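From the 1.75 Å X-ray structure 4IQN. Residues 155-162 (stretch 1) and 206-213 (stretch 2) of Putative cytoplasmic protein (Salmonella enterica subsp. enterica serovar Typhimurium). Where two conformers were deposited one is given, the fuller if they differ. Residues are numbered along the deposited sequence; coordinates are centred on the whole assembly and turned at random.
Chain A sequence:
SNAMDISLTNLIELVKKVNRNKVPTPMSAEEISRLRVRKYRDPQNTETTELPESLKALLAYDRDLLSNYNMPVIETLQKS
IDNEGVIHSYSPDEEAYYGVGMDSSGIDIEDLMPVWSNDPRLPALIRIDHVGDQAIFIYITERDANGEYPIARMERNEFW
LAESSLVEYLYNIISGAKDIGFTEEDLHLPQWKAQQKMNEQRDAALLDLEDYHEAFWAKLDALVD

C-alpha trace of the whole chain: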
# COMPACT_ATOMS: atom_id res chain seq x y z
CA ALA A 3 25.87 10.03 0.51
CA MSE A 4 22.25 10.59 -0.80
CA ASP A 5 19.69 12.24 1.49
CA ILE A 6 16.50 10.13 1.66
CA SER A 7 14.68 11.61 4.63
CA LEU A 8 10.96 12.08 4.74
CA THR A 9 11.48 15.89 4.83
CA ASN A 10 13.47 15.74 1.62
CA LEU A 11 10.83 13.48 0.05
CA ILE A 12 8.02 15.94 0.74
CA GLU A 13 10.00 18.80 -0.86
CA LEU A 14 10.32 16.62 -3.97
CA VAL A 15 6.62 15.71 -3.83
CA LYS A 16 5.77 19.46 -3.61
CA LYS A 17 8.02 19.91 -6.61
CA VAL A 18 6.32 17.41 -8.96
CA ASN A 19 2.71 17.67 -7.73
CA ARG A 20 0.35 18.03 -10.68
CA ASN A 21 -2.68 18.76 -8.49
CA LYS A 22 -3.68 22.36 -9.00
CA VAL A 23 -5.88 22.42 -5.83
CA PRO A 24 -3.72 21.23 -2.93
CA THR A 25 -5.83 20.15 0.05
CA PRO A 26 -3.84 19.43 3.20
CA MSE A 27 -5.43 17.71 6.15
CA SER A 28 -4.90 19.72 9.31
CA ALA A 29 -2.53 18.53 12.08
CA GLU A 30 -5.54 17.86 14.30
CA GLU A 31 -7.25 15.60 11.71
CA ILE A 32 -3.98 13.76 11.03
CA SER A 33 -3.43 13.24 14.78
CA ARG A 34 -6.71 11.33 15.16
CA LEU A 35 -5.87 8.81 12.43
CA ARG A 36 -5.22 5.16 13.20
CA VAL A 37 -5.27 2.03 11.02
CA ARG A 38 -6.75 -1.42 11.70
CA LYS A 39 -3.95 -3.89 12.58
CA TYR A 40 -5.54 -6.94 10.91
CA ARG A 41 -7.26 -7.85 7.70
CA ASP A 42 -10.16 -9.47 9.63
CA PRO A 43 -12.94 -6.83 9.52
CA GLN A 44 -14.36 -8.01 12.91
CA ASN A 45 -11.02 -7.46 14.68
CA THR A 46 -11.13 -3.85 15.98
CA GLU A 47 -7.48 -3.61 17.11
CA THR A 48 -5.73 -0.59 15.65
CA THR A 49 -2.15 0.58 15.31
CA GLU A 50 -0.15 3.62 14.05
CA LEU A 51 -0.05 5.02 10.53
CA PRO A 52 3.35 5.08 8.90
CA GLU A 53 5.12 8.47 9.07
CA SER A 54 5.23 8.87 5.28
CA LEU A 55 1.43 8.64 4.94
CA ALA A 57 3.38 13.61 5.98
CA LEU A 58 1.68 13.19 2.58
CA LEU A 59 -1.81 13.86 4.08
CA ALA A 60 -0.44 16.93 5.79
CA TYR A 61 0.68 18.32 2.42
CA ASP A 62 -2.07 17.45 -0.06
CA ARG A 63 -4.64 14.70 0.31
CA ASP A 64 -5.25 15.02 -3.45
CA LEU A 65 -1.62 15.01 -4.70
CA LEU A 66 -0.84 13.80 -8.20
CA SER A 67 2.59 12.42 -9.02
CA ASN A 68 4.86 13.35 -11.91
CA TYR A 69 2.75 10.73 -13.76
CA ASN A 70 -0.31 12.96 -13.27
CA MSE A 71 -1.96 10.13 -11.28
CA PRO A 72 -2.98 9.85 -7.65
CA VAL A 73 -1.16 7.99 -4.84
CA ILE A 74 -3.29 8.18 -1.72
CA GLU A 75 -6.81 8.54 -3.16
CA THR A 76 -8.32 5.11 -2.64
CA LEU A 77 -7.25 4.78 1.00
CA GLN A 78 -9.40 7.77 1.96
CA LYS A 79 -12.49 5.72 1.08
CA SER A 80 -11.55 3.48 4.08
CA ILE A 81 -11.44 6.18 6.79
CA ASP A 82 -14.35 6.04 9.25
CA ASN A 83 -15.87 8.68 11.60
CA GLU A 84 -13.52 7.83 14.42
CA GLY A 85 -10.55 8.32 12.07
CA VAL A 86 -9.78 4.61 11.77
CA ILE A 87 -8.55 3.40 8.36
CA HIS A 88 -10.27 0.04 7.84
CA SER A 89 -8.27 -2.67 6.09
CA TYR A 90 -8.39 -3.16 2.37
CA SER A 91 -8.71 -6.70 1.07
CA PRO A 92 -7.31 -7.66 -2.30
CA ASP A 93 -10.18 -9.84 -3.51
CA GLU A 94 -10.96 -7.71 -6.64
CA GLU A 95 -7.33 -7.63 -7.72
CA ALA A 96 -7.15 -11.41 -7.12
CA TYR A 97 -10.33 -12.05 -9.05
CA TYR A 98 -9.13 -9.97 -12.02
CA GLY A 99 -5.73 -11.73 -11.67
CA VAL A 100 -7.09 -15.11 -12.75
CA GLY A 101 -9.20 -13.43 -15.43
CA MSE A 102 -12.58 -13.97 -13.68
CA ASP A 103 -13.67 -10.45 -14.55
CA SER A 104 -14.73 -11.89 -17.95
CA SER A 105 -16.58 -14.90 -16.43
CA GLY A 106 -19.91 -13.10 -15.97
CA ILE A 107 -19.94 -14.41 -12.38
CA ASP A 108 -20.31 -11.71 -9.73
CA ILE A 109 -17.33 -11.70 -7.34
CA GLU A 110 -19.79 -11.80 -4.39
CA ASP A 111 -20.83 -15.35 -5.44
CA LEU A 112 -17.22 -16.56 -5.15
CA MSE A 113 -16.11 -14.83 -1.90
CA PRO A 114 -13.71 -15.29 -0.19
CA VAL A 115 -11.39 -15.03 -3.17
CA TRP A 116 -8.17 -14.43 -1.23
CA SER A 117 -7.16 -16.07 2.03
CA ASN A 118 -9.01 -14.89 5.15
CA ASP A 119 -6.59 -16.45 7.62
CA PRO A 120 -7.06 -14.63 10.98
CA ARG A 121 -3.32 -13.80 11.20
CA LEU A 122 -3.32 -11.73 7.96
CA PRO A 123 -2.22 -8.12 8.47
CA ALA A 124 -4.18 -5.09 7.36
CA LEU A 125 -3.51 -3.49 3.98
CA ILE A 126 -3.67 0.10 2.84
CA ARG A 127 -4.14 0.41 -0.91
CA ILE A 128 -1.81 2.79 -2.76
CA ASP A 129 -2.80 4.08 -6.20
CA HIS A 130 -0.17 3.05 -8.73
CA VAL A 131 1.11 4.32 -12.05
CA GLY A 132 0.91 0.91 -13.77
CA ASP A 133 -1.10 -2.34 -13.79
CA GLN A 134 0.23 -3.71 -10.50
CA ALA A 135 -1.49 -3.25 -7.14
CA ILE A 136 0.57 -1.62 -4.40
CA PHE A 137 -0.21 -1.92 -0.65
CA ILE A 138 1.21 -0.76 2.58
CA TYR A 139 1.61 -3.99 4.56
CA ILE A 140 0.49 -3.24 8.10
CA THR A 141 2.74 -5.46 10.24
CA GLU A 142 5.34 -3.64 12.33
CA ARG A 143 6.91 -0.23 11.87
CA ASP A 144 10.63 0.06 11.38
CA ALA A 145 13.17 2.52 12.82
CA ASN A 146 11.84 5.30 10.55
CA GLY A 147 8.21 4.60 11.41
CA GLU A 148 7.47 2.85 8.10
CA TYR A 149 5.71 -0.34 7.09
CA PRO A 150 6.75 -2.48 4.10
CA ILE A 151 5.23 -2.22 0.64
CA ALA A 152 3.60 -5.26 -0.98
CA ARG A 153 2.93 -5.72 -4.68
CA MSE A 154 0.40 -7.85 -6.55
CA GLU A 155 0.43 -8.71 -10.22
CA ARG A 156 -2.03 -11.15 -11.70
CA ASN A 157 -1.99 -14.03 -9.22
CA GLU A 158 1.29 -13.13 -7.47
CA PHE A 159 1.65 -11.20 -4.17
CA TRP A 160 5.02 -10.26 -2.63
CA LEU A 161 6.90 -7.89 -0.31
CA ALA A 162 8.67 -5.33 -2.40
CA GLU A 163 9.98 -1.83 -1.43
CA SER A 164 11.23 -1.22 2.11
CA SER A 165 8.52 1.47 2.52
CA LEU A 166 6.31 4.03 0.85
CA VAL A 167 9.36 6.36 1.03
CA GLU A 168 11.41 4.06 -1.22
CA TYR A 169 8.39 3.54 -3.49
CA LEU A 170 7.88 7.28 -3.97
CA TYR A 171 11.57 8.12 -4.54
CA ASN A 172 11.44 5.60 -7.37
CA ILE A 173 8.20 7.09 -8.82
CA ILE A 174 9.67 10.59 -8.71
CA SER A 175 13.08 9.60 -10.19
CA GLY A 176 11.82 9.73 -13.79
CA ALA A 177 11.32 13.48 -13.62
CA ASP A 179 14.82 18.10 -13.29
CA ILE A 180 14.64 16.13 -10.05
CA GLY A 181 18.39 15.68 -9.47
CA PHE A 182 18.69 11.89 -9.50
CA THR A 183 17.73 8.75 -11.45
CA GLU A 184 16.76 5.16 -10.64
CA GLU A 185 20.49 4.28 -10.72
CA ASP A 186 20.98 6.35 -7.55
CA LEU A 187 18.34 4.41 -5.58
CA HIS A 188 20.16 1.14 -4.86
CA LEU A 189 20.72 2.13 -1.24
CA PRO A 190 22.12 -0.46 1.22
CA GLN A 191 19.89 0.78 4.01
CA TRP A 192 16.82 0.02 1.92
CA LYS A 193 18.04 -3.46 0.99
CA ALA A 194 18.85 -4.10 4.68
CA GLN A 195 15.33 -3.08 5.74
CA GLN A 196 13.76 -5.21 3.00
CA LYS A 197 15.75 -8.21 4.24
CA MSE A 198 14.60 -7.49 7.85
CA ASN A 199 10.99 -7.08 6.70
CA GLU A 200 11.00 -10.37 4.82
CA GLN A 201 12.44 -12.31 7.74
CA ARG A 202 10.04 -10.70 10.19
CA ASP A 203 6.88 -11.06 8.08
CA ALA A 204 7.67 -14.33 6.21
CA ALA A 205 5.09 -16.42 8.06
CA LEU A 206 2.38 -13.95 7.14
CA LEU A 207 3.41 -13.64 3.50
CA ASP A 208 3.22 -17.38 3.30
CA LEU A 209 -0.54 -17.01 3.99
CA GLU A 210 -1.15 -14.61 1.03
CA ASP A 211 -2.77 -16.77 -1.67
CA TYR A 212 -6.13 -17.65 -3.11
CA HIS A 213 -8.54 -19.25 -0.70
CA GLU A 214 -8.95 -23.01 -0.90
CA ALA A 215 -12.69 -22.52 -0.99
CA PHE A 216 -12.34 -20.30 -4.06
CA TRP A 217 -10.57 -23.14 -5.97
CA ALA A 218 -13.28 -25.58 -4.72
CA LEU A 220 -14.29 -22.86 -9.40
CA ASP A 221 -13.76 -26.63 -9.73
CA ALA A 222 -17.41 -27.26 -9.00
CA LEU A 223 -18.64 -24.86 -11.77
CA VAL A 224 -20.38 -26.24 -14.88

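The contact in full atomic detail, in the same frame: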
# COMPACT_ATOMS: atom_id res chain seq x y z
N GLU A 155 0.58 -8.71 -8.77
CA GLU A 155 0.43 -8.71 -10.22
C GLU A 155 -0.15 -10.03 -10.63
O GLU A 155 0.37 -11.06 -10.24
CB GLU A 155 1.77 -8.53 -10.91
CG GLU A 155 1.58 -8.27 -12.40
CD GLU A 155 2.88 -8.32 -13.14
OE1 GLU A 155 3.49 -9.43 -13.23
OE2 GLU A 155 3.27 -7.24 -13.63
N ARG A 156 -1.22 -9.98 -11.41
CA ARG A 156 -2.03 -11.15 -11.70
C ARG A 156 -2.25 -11.96 -10.41
O ARG A 156 -2.82 -11.46 -9.46
CB ARG A 156 -1.44 -11.94 -12.86
CG ARG A 156 -1.50 -11.14 -14.17
CD ARG A 156 -0.19 -11.24 -14.89
NE ARG A 156 0.13 -12.62 -15.21
CZ ARG A 156 1.33 -13.06 -15.60
NH1 ARG A 156 1.50 -14.34 -15.90
NH2 ARG A 156 2.37 -12.22 -15.69
N ASN A 157 -1.79 -13.20 -10.38
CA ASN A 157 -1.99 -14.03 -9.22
C ASN A 157 -0.91 -13.99 -8.16
O ASN A 157 -1.01 -14.73 -7.19
CB ASN A 157 -2.05 -15.49 -9.68
CG ASN A 157 -0.77 -15.91 -10.37
OD1 ASN A 157 -0.36 -15.27 -11.34
ND2 ASN A 157 -0.10 -16.96 -9.86
N GLU A 158 0.10 -13.14 -8.34
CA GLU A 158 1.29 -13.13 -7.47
C GLU A 158 1.21 -11.97 -6.45
O GLU A 158 0.77 -10.87 -6.79
CB GLU A 158 2.58 -12.99 -8.29
CG GLU A 158 2.87 -14.11 -9.29
CD GLU A 158 3.53 -15.32 -8.67
OE1 GLU A 158 3.94 -15.27 -7.49
OE2 GLU A 158 3.65 -16.35 -9.36
N PHE A 159 1.65 -12.23 -5.23
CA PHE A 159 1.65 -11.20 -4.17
C PHE A 159 2.97 -11.32 -3.42
O PHE A 159 3.32 -12.41 -3.02
CB PHE A 159 0.47 -11.49 -3.21
CG PHE A 159 0.31 -10.49 -2.10
CD1 PHE A 159 1.21 -10.44 -1.06
CD2 PHE A 159 -0.78 -9.62 -2.08
CE1 PHE A 159 1.07 -9.52 -0.02
CE2 PHE A 159 -0.92 -8.71 -1.06
CZ PHE A 159 -0.00 -8.66 -0.04
N TRP A 160 3.72 -10.23 -3.28
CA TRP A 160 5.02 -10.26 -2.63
C TRP A 160 5.43 -8.96 -1.94
O TRP A 160 4.96 -7.90 -2.31
CB TRP A 160 6.13 -10.63 -3.65
CG TRP A 160 6.40 -9.58 -4.71
CD1 TRP A 160 7.43 -8.69 -4.73
CD2 TRP A 160 5.67 -9.38 -5.94
NE1 TRP A 160 7.38 -7.93 -5.87
CE2 TRP A 160 6.31 -8.32 -6.62
CE3 TRP A 160 4.53 -9.94 -6.50
CZ2 TRP A 160 5.84 -7.81 -7.82
CZ3 TRP A 160 4.07 -9.46 -7.72
CH2 TRP A 160 4.75 -8.41 -8.37
N LEU A 161 6.30 -9.07 -0.95
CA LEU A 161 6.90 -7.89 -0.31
C LEU A 161 7.96 -7.32 -1.24
O LEU A 161 8.81 -8.04 -1.78
CB LEU A 161 7.53 -8.20 1.01
CG LEU A 161 6.80 -7.98 2.30
CD1 LEU A 161 7.88 -7.64 3.30
CD2 LEU A 161 5.68 -6.97 2.32
N ALA A 162 7.87 -6.03 -1.42
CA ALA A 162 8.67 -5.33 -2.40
C ALA A 162 9.52 -4.20 -1.74
O ALA A 162 10.45 -4.51 -0.95
CB ALA A 162 7.76 -4.88 -3.52
N LEU A 206 3.58 -14.57 7.62
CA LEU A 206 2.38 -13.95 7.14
C LEU A 206 2.29 -13.93 5.63
O LEU A 206 1.23 -14.18 5.08
CB LEU A 206 2.26 -12.54 7.72
CG LEU A 206 2.24 -12.45 9.25
CD1 LEU A 206 2.14 -10.98 9.66
CD2 LEU A 206 1.07 -13.23 9.81
N LEU A 207 3.40 -13.64 4.96
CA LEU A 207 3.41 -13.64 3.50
C LEU A 207 3.07 -15.01 2.96
O LEU A 207 2.44 -15.14 1.91
CB LEU A 207 4.76 -13.17 2.94
CG LEU A 207 4.99 -11.71 3.26
CD1 LEU A 207 6.48 -11.38 3.34
CD2 LEU A 207 4.25 -10.85 2.24
N ASP A 208 3.49 -16.02 3.69
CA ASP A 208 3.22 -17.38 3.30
C ASP A 208 1.72 -17.67 3.27
O ASP A 208 1.28 -18.57 2.58
CB ASP A 208 3.96 -18.32 4.26
CG ASP A 208 3.89 -19.76 3.83
OD1 ASP A 208 4.42 -20.12 2.76
OD2 ASP A 208 3.32 -20.53 4.60
N LEU A 209 0.92 -16.88 4.00
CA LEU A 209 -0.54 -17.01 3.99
C LEU A 209 -1.25 -16.28 2.82
O LEU A 209 -2.45 -16.48 2.59
CB LEU A 209 -1.12 -16.51 5.33
CG LEU A 209 -0.56 -17.19 6.57
CD1 LEU A 209 -0.94 -16.46 7.86
CD2 LEU A 209 -0.96 -18.65 6.62
N GLU A 210 -0.53 -15.42 2.11
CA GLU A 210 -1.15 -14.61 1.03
C GLU A 210 -1.30 -15.42 -0.26
O GLU A 210 -0.35 -15.53 -1.06
CB GLU A 210 -0.30 -13.36 0.73
CG GLU A 210 -0.07 -12.45 1.95
CD GLU A 210 -1.28 -11.62 2.36
OE1 GLU A 210 -2.38 -11.76 1.76
OE2 GLU A 210 -1.08 -10.80 3.31
N ASP A 211 -2.46 -15.98 -0.46
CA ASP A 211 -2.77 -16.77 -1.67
C ASP A 211 -4.27 -16.85 -1.74
O ASP A 211 -5.00 -16.44 -0.79
CB ASP A 211 -2.13 -18.18 -1.60
CG ASP A 211 -1.96 -18.86 -3.00
OD1 ASP A 211 -2.37 -18.35 -4.06
OD2 ASP A 211 -1.41 -19.97 -3.01
N TYR A 212 -4.74 -17.35 -2.86
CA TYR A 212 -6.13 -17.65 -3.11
C TYR A 212 -6.62 -18.59 -2.04
O TYR A 212 -5.89 -19.47 -1.54
CB TYR A 212 -6.30 -18.28 -4.51
CG TYR A 212 -6.11 -17.27 -5.60
CD1 TYR A 212 -7.16 -16.46 -6.03
CD2 TYR A 212 -4.87 -17.12 -6.21
CE1 TYR A 212 -6.99 -15.52 -7.02
CE2 TYR A 212 -4.68 -16.18 -7.21
CZ TYR A 212 -5.74 -15.38 -7.62
OH TYR A 212 -5.57 -14.43 -8.59
N HIS A 213 -7.86 -18.38 -1.68
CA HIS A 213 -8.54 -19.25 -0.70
C HIS A 213 -8.79 -20.62 -1.29
O HIS A 213 -9.16 -20.75 -2.45
CB HIS A 213 -9.86 -18.62 -0.25
CG HIS A 213 -10.31 -19.06 1.10
ND1 HIS A 213 -10.76 -20.33 1.35
CD2 HIS A 213 -10.39 -18.40 2.28
CE1 HIS A 213 -11.11 -20.44 2.62
NE2 HIS A 213 -10.91 -19.27 3.20

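The two stretches meet mainly through side chains, in a small, largely apolar contact that buries about 320 Å² and contains no hydrogen bond or salt bridge between them. The backbone hydrogen bonds that form among these residues lie within each segment. In the first, a type II' beta turn from Glu155 to Glu158 is closed by two hydrogen bonds, Glu155 N to Glu158 O at 2.9 Å and Glu158 N to Glu155 O at 2.8 Å, and the chain then runs on as a strand from Glu158 to Leu161. The second enters as the last part of a helix and passes through a type I turn from Leu207 to Glu210, where Glu210 N bonds Leu207 O at 3.0 Å. The backbones come nearest at Phe159 and Glu210, whose CA atoms are 6.8 Å apart, a spacing that leaves room for side chains between them.

Phe159 is central to the packing. Its CA-to-CB bond points toward the second stretch, whereas those of its strand neighbours Glu158 and Trp160 point away, the alternation expected of an extended chain. Glu210 lies over one face of the Phe159 ring: Glu210 CG is 3.7 Å from Phe159 CE1, and Glu210 CB makes an off-centre CH-pi contact, 4.2 Å from the ring centroid. Glutamate suits this place because its methylenes can pack on an aromatic face while its carboxylate bonds elsewhere in the structure, so the buried charge is not left without partners.

Leu207 approaches the same ring at its edge, with Leu207 CD2 4.1 Å from Phe159 CE1. Leu207 also packs on Leu161, with Leu207 CD1 3.6 Å and Leu207 CD2 3.8 Å from Leu161 CG, so CD2 sits against both neighbours. A branched aliphatic side chain suits a place between an aromatic edge and another leucine. These contacts have no directional bond to satisfy; they gain from close packing and from the exclusion of water.

At the turn, Tyr212 makes a separate contact. Its CA-to-CB bond points sideways, but the long side chain brings the end of the ring to Asn157: Asn157 CB sits near the ring plane, at its edge, 3.7 Å from Tyr212 CE2, and Asn157 CA is 3.7 Å from Tyr212 OH. This is van der Waals packing; the hydroxyl has its hydrogen bond elsewhere in the structure, and the amide end of Asn157 leads away. Just before the tyrosine, Asp211 OD1 accepts a weak hydrogen bond from Tyr212 N at 2.8 Å, a local link within the second stretch.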